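Local coordinates for acyl-CoA dehydrogenase (Mycobacterium thermoresistibile, PDB 3NF4), which binds FAD and probably catalyses the alpha,beta-dehydrogenation of acyl-CoA thioesters, passing the electrons on from the reduced flavin, at residues V98-V110 with W120-Y133. Sequence-based numbering, arbitrary orientation.
Sequences VSVHSLSSHPLLV and WLPGMLSGEQIGAY. With FAD (flavin-adenine dinucleotide), chain C.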
loop_
_atom_site.group_PDB
_atom_site.type_symbol
_atom_site.label_atom_id
_atom_site.label_comp_id
_atom_site.label_asym_id
_atom_site.label_seq_id
_atom_site.Cartn_x
_atom_site.Cartn_y
_atom_site.Cartn_z
ATOM N N VAL A 98 16.913 27.125 4.610
ATOM C CA VAL A 98 16.034 28.304 4.723
ATOM C C VAL A 98 14.992 28.093 5.821
ATOM O O VAL A 98 14.752 28.974 6.653
ATOM C CB VAL A 98 15.383 28.716 3.384
ATOM C CG1 VAL A 98 14.343 29.810 3.602
ATOM C CG2 VAL A 98 16.462 29.230 2.429
ATOM N N SER A 99 14.423 26.896 5.838
ATOM C CA SER A 99 13.437 26.502 6.824
ATOM C C SER A 99 13.980 26.540 8.247
ATOM O O SER A 99 13.321 27.029 9.147
ATOM C CB SER A 99 12.922 25.103 6.488
ATOM O OG SER A 99 11.663 24.900 7.072
ATOM N N VAL A 100 15.189 26.022 8.440
ATOM C CA VAL A 100 15.855 26.058 9.734
ATOM C C VAL A 100 16.085 27.501 10.230
ATOM O O VAL A 100 15.895 27.798 11.423
ATOM C CB VAL A 100 17.166 25.212 9.711
ATOM C CG1 VAL A 100 18.092 25.542 10.903
ATOM C CG2 VAL A 100 16.814 23.704 9.665
ATOM N N HIS A 101 16.434 28.405 9.316
ATOM C CA HIS A 101 16.673 29.798 9.694
ATOM C C HIS A 101 15.445 30.464 10.349
ATOM O O HIS A 101 15.588 31.202 11.341
ATOM C CB HIS A 101 17.149 30.596 8.494
ATOM C CG HIS A 101 17.380 32.040 8.786
ATOM N ND1 HIS A 101 18.506 32.495 9.439
ATOM C CD2 HIS A 101 16.639 33.139 8.500
ATOM C CE1 HIS A 101 18.448 33.813 9.548
ATOM N NE2 HIS A 101 17.326 34.227 8.986
ATOM N N SER A 102 14.259 30.191 9.795
ATOM C CA SER A 102 12.980 30.613 10.364
ATOM C C SER A 102 12.741 30.067 11.763
ATOM O O SER A 102 12.382 30.816 12.664
ATOM C CB SER A 102 11.826 30.158 9.465
ATOM O OG SER A 102 11.663 31.045 8.371
ATOM N N LEU A 103 12.907 28.759 11.946
ATOM C CA LEU A 103 12.842 28.186 13.284
ATOM C C LEU A 103 13.866 28.784 14.259
ATOM O O LEU A 103 13.572 28.921 15.441
ATOM C CB LEU A 103 13.048 26.673 13.241
ATOM C CG LEU A 103 11.865 25.718 13.123
ATOM C CD1 LEU A 103 10.872 26.175 12.055
ATOM C CD2 LEU A 103 12.402 24.313 12.814
ATOM N N SER A 104 15.059 29.104 13.775
ATOM C CA SER A 104 16.117 29.615 14.657
ATOM C C SER A 104 15.778 30.981 15.273
ATOM O O SER A 104 16.165 31.272 16.403
ATOM C CB SER A 104 17.495 29.617 13.970
ATOM O OG SER A 104 17.720 30.815 13.240
ATOM N N SER A 105 15.007 31.799 14.565
ATOM C CA SER A 105 14.588 33.078 15.154
ATOM C C SER A 105 13.308 33.005 16.014
ATOM O O SER A 105 12.921 33.993 16.634
ATOM C CB SER A 105 14.493 34.175 14.080
ATOM O OG SER A 105 13.282 34.111 13.358
ATOM N N HIS A 106 12.676 31.836 16.075
ATOM C CA HIS A 106 11.323 31.722 16.673
ATOM C C HIS A 106 11.218 31.910 18.211
ATOM O O HIS A 106 10.303 32.594 18.673
ATOM C CB HIS A 106 10.612 30.431 16.190
ATOM C CG HIS A 106 9.409 30.039 16.999
ATOM N ND1 HIS A 106 8.118 30.243 16.564
ATOM C CD2 HIS A 106 9.303 29.419 18.201
ATOM C CE1 HIS A 106 7.269 29.781 17.467
ATOM N NE2 HIS A 106 7.964 29.283 18.474
ATOM N N PRO A 107 12.126 31.299 19.000
ATOM C CA PRO A 107 12.106 31.531 20.452
ATOM C C PRO A 107 12.258 33.009 20.885
ATOM O O PRO A 107 11.605 33.429 21.835
ATOM C CB PRO A 107 13.307 30.724 20.955
ATOM C CG PRO A 107 13.491 29.699 19.962
ATOM C CD PRO A 107 13.165 30.326 18.642
ATOM N N LEU A 108 13.106 33.776 20.209
ATOM C CA LEU A 108 13.313 35.177 20.586
ATOM C C LEU A 108 12.071 36.009 20.253
ATOM O O LEU A 108 11.638 36.834 21.066
ATOM C CB LEU A 108 14.574 35.763 19.923
ATOM C CG LEU A 108 14.960 37.236 20.104
ATOM C CD1 LEU A 108 14.986 37.666 21.586
ATOM C CD2 LEU A 108 16.315 37.566 19.433
ATOM N N LEU A 109 11.496 35.756 19.074
ATOM C CA LEU A 109 10.347 36.494 18.594
ATOM C C LEU A 109 9.089 36.314 19.447
ATOM O O LEU A 109 8.323 37.266 19.614
ATOM C CB LEU A 109 10.051 36.134 17.140
ATOM C CG LEU A 109 8.796 36.785 16.538
ATOM C CD1 LEU A 109 9.045 38.235 16.119
ATOM C CD2 LEU A 109 8.259 35.955 15.370
ATOM N N VAL A 110 8.864 35.111 19.982
ATOM C CA VAL A 110 7.627 34.842 20.730
ATOM C C VAL A 110 7.799 34.921 22.258
ATOM O O VAL A 110 6.841 35.218 22.978
ATOM C CB VAL A 110 6.940 33.507 20.280
ATOM C CG1 VAL A 110 5.767 33.143 21.189
ATOM C CG2 VAL A 110 6.465 33.607 18.834
ATOM N N TRP A 120 18.808 42.125 18.971
ATOM C CA TRP A 120 19.250 41.064 18.047
ATOM C C TRP A 120 18.394 40.753 16.810
ATOM O O TRP A 120 18.931 40.323 15.775
ATOM C CB TRP A 120 19.513 39.783 18.833
ATOM C CG TRP A 120 20.719 39.848 19.734
ATOM C CD1 TRP A 120 22.014 40.121 19.366
ATOM C CD2 TRP A 120 20.749 39.594 21.143
ATOM N NE1 TRP A 120 22.840 40.061 20.463
ATOM C CE2 TRP A 120 22.090 39.734 21.565
ATOM C CE3 TRP A 120 19.771 39.260 22.092
ATOM C CZ2 TRP A 120 22.478 39.549 22.896
ATOM C CZ3 TRP A 120 20.154 39.076 23.412
ATOM C CH2 TRP A 120 21.497 39.224 23.804
ATOM N N LEU A 121 17.080 40.954 16.915
ATOM C CA LEU A 121 16.151 40.573 15.841
ATOM C C LEU A 121 16.403 41.239 14.495
ATOM O O LEU A 121 16.371 40.563 13.470
ATOM C CB LEU A 121 14.678 40.726 16.256
ATOM C CG LEU A 121 13.921 39.494 16.776
ATOM C CD1 LEU A 121 12.434 39.781 16.847
ATOM C CD2 LEU A 121 14.155 38.249 15.918
ATOM N N PRO A 122 16.673 42.557 14.483
ATOM C CA PRO A 122 16.858 43.193 13.170
ATOM C C PRO A 122 18.034 42.654 12.357
ATOM O O PRO A 122 17.932 42.573 11.133
ATOM C CB PRO A 122 17.032 44.684 13.517
ATOM C CG PRO A 122 16.241 44.850 14.792
ATOM C CD PRO A 122 16.540 43.561 15.558
ATOM N N GLY A 123 19.131 42.296 13.023
ATOM C CA GLY A 123 20.270 41.658 12.355
ATOM C C GLY A 123 19.984 40.250 11.822
ATOM O O GLY A 123 20.468 39.866 10.756
ATOM N N MET A 124 19.192 39.477 12.559
ATOM C CA MET A 124 18.802 38.136 12.101
ATOM C C MET A 124 17.986 38.186 10.799
ATOM O O MET A 124 18.205 37.370 9.891
ATOM C CB MET A 124 18.054 37.383 13.204
ATOM C CG MET A 124 18.950 37.089 14.409
ATOM S SD MET A 124 18.070 37.071 15.971
ATOM C CE MET A 124 17.337 35.445 15.989
ATOM N N LEU A 125 17.097 39.179 10.690
ATOM C CA LEU A 125 16.173 39.244 9.559
ATOM C C LEU A 125 16.686 40.128 8.428
ATOM O O LEU A 125 15.966 40.388 7.458
ATOM C CB LEU A 125 14.776 39.676 10.019
ATOM C CG LEU A 125 14.229 38.945 11.252
ATOM C CD1 LEU A 125 12.923 39.572 11.727
ATOM C CD2 LEU A 125 14.067 37.423 11.004
ATOM N N SER A 126 17.945 40.547 8.543
ATOM C CA SER A 126 18.539 41.529 7.630
ATOM C C SER A 126 18.845 40.938 6.261
ATOM O O SER A 126 18.894 41.668 5.262
ATOM C CB SER A 126 19.840 42.096 8.227
ATOM O OG SER A 126 20.912 41.164 8.073
ATOM N N GLY A 127 19.086 39.628 6.227
ATOM C CA GLY A 127 19.406 38.939 4.986
ATOM C C GLY A 127 20.869 38.554 4.856
ATOM O O GLY A 127 21.261 37.878 3.899
ATOM N N GLU A 128 21.680 38.985 5.818
ATOM C CA GLU A 128 23.115 38.707 5.801
ATOM C C GLU A 128 23.491 37.604 6.789
ATOM O O GLU A 128 24.574 37.017 6.679
ATOM C CB GLU A 128 23.917 39.989 6.083
ATOM N N GLN A 129 22.600 37.323 7.741
ATOM C CA GLN A 129 22.880 36.336 8.785
ATOM C C GLN A 129 22.249 34.941 8.498
ATOM O O GLN A 129 21.327 34.823 7.672
ATOM C CB GLN A 129 22.468 36.880 10.164
ATOM C CG GLN A 129 23.385 37.978 10.734
ATOM C CD GLN A 129 23.043 38.382 12.177
ATOM O OE1 GLN A 129 22.588 37.562 12.983
ATOM N NE2 GLN A 129 23.278 39.648 12.509
ATOM N N ILE A 130 22.772 33.895 9.154
ATOM C CA ILE A 130 22.207 32.535 9.062
ATOM C C ILE A 130 22.086 31.918 10.451
ATOM O O ILE A 130 23.068 31.892 11.211
ATOM C CB ILE A 130 23.050 31.576 8.190
ATOM C CG1 ILE A 130 23.439 32.220 6.860
ATOM C CG2 ILE A 130 22.249 30.341 7.873
ATOM C CD1 ILE A 130 24.838 31.841 6.373
ATOM N N GLY A 131 20.880 31.439 10.770
ATOM C CA GLY A 131 20.593 30.800 12.044
ATOM C C GLY A 131 20.566 29.272 12.029
ATOM O O GLY A 131 20.260 28.631 11.014
ATOM N N ALA A 132 20.902 28.690 13.173
ATOM C CA ALA A 132 20.803 27.258 13.347
ATOM C C ALA A 132 20.089 26.958 14.664
ATOM O O ALA A 132 19.966 27.838 15.540
ATOM C CB ALA A 132 22.173 26.597 13.286
ATOM N N TYR A 133 19.611 25.723 14.781
ATOM C CA TYR A 133 18.715 25.303 15.846
ATOM C C TYR A 133 19.299 23.996 16.427
ATOM O O TYR A 133 19.564 23.054 15.664
ATOM C CB TYR A 133 17.333 25.090 15.224
ATOM C CG TYR A 133 16.174 24.870 16.174
ATOM C CD1 TYR A 133 15.495 25.944 16.736
ATOM C CD2 TYR A 133 15.709 23.581 16.455
ATOM C CE1 TYR A 133 14.412 25.756 17.600
ATOM C CE2 TYR A 133 14.615 23.377 17.315
ATOM C CZ TYR A 133 13.978 24.477 17.882
ATOM O OH TYR A 133 12.906 24.303 18.725
HETATM P PA FAD C . 15.581 7.393 17.420
HETATM O O1A FAD C . 14.830 8.300 18.356
HETATM O O2A FAD C . 16.703 6.576 18.001
HETATM O O5B FAD C . 14.534 6.369 16.742
HETATM C C5B FAD C . 14.906 5.192 16.028
HETATM C C4B FAD C . 13.640 4.472 15.537
HETATM O O4B FAD C . 12.747 4.138 16.621
HETATM C C3B FAD C . 12.851 5.341 14.566
HETATM O O3B FAD C . 12.371 4.522 13.502
HETATM C C2B FAD C . 11.667 5.843 15.376
HETATM O O2B FAD C . 10.538 6.184 14.540
HETATM C C1B FAD C . 11.445 4.706 16.392
HETATM N N9A FAD C . 10.836 5.282 17.617
HETATM C C8A FAD C . 11.439 6.129 18.501
HETATM N N7A FAD C . 10.547 6.468 19.458
HETATM C C5A FAD C . 9.388 5.828 19.175
HETATM C C6A FAD C . 8.140 5.779 19.791
HETATM N N6A FAD C . 7.921 6.498 20.919
HETATM N N1A FAD C . 7.148 5.011 19.248
HETATM C C2A FAD C . 7.360 4.302 18.121
HETATM N N3A FAD C . 8.554 4.346 17.506
HETATM C C4A FAD C . 9.572 5.091 18.009
HETATM N N1 FAD C . 18.024 17.861 15.119
HETATM C C2 FAD C . 17.961 19.143 15.594
HETATM O O2 FAD C . 17.554 19.377 16.761
HETATM N N3 FAD C . 18.336 20.187 14.808
HETATM C C4 FAD C . 18.777 19.988 13.538
HETATM O O4 FAD C . 19.118 20.983 12.849
HETATM C C4X FAD C . 18.843 18.677 13.027
HETATM N N5 FAD C . 19.294 18.451 11.764
HETATM C C5X FAD C . 19.377 17.175 11.303
HETATM C C6 FAD C . 19.844 16.942 10.008
HETATM C C7 FAD C . 19.941 15.643 9.507
HETATM C C7M FAD C . 20.453 15.436 8.101
HETATM C C8 FAD C . 19.559 14.575 10.328
HETATM C C8M FAD C . 19.617 13.132 9.896
HETATM C C9 FAD C . 19.088 14.816 11.616
HETATM C C9A FAD C . 18.988 16.102 12.123
HETATM N N10 FAD C . 18.523 16.307 13.384
HETATM C C10 FAD C . 18.463 17.591 13.854
HETATM C "C1'" FAD C . 18.118 15.160 14.254
HETATM C "C2'" FAD C . 16.784 14.475 13.857
HETATM O "O2'" FAD C . 15.676 15.343 14.172
HETATM C "C3'" FAD C . 16.644 13.047 14.462
HETATM O "O3'" FAD C . 17.638 12.218 13.845
HETATM C "C4'" FAD C . 15.281 12.332 14.310
HETATM O "O4'" FAD C . 14.185 13.190 14.675
HETATM C "C5'" FAD C . 15.108 10.984 15.058
HETATM O "O5'" FAD C . 15.877 10.765 16.267
HETATM P P FAD C . 17.006 9.598 16.332
HETATM O O1P FAD C . 17.923 9.751 15.131
HETATM O O2P FAD C . 17.643 9.557 17.693
HETATM O O3P FAD C . 16.112 8.254 16.148
#
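Swung away from its own backbone N (chi1 178°), the His101 ring reaches from helix 92-104 into the loop between helix 114-124 and strand 131-134. Both bonds of its imidazole lie at the edge, in the ring plane: Gly131 N donates to His101 ND1 at 2.9 Å (149° at the hydrogen), and His101 NE2 points more loosely to Met124 O, a weak bond of 3.4 Å. The ring's grip is thus firm on the first residue of the strand and weak on the last turn of the helix. A chi1 of 87° places Ser104 OG between its own N and carbonyl carbon, where it donates to His101 O and lies 3.1 Å from Gly131 CA, occupying the place where a side chain on residue 131 would begin, which the glycine leaves open to it. Farther along, Met124 CE lies 3.7 Å from Ser105 CB, while Leu108 CD2 packs on Met124 SD (3.9 Å) and Trp120 CB. The side chains of Leu109 and Leu121 cross at about a right angle, CD1 of Leu109 3.8 Å from CD1 of Leu121. At the other end the Tyr133 ring borders Leu103, and Tyr133 O accepts from flavin N3 at 3.2 Å. Strand 131-134 also pairs with strand 175-181, joining the helical N-terminal part to the middle-domain sheet. Because ND1 accepts, His101 is probably neutral and protonated on NE2, with which the weak bond agrees; its firm bond falls two residues before Tyr133, whose carbonyl meets the flavin.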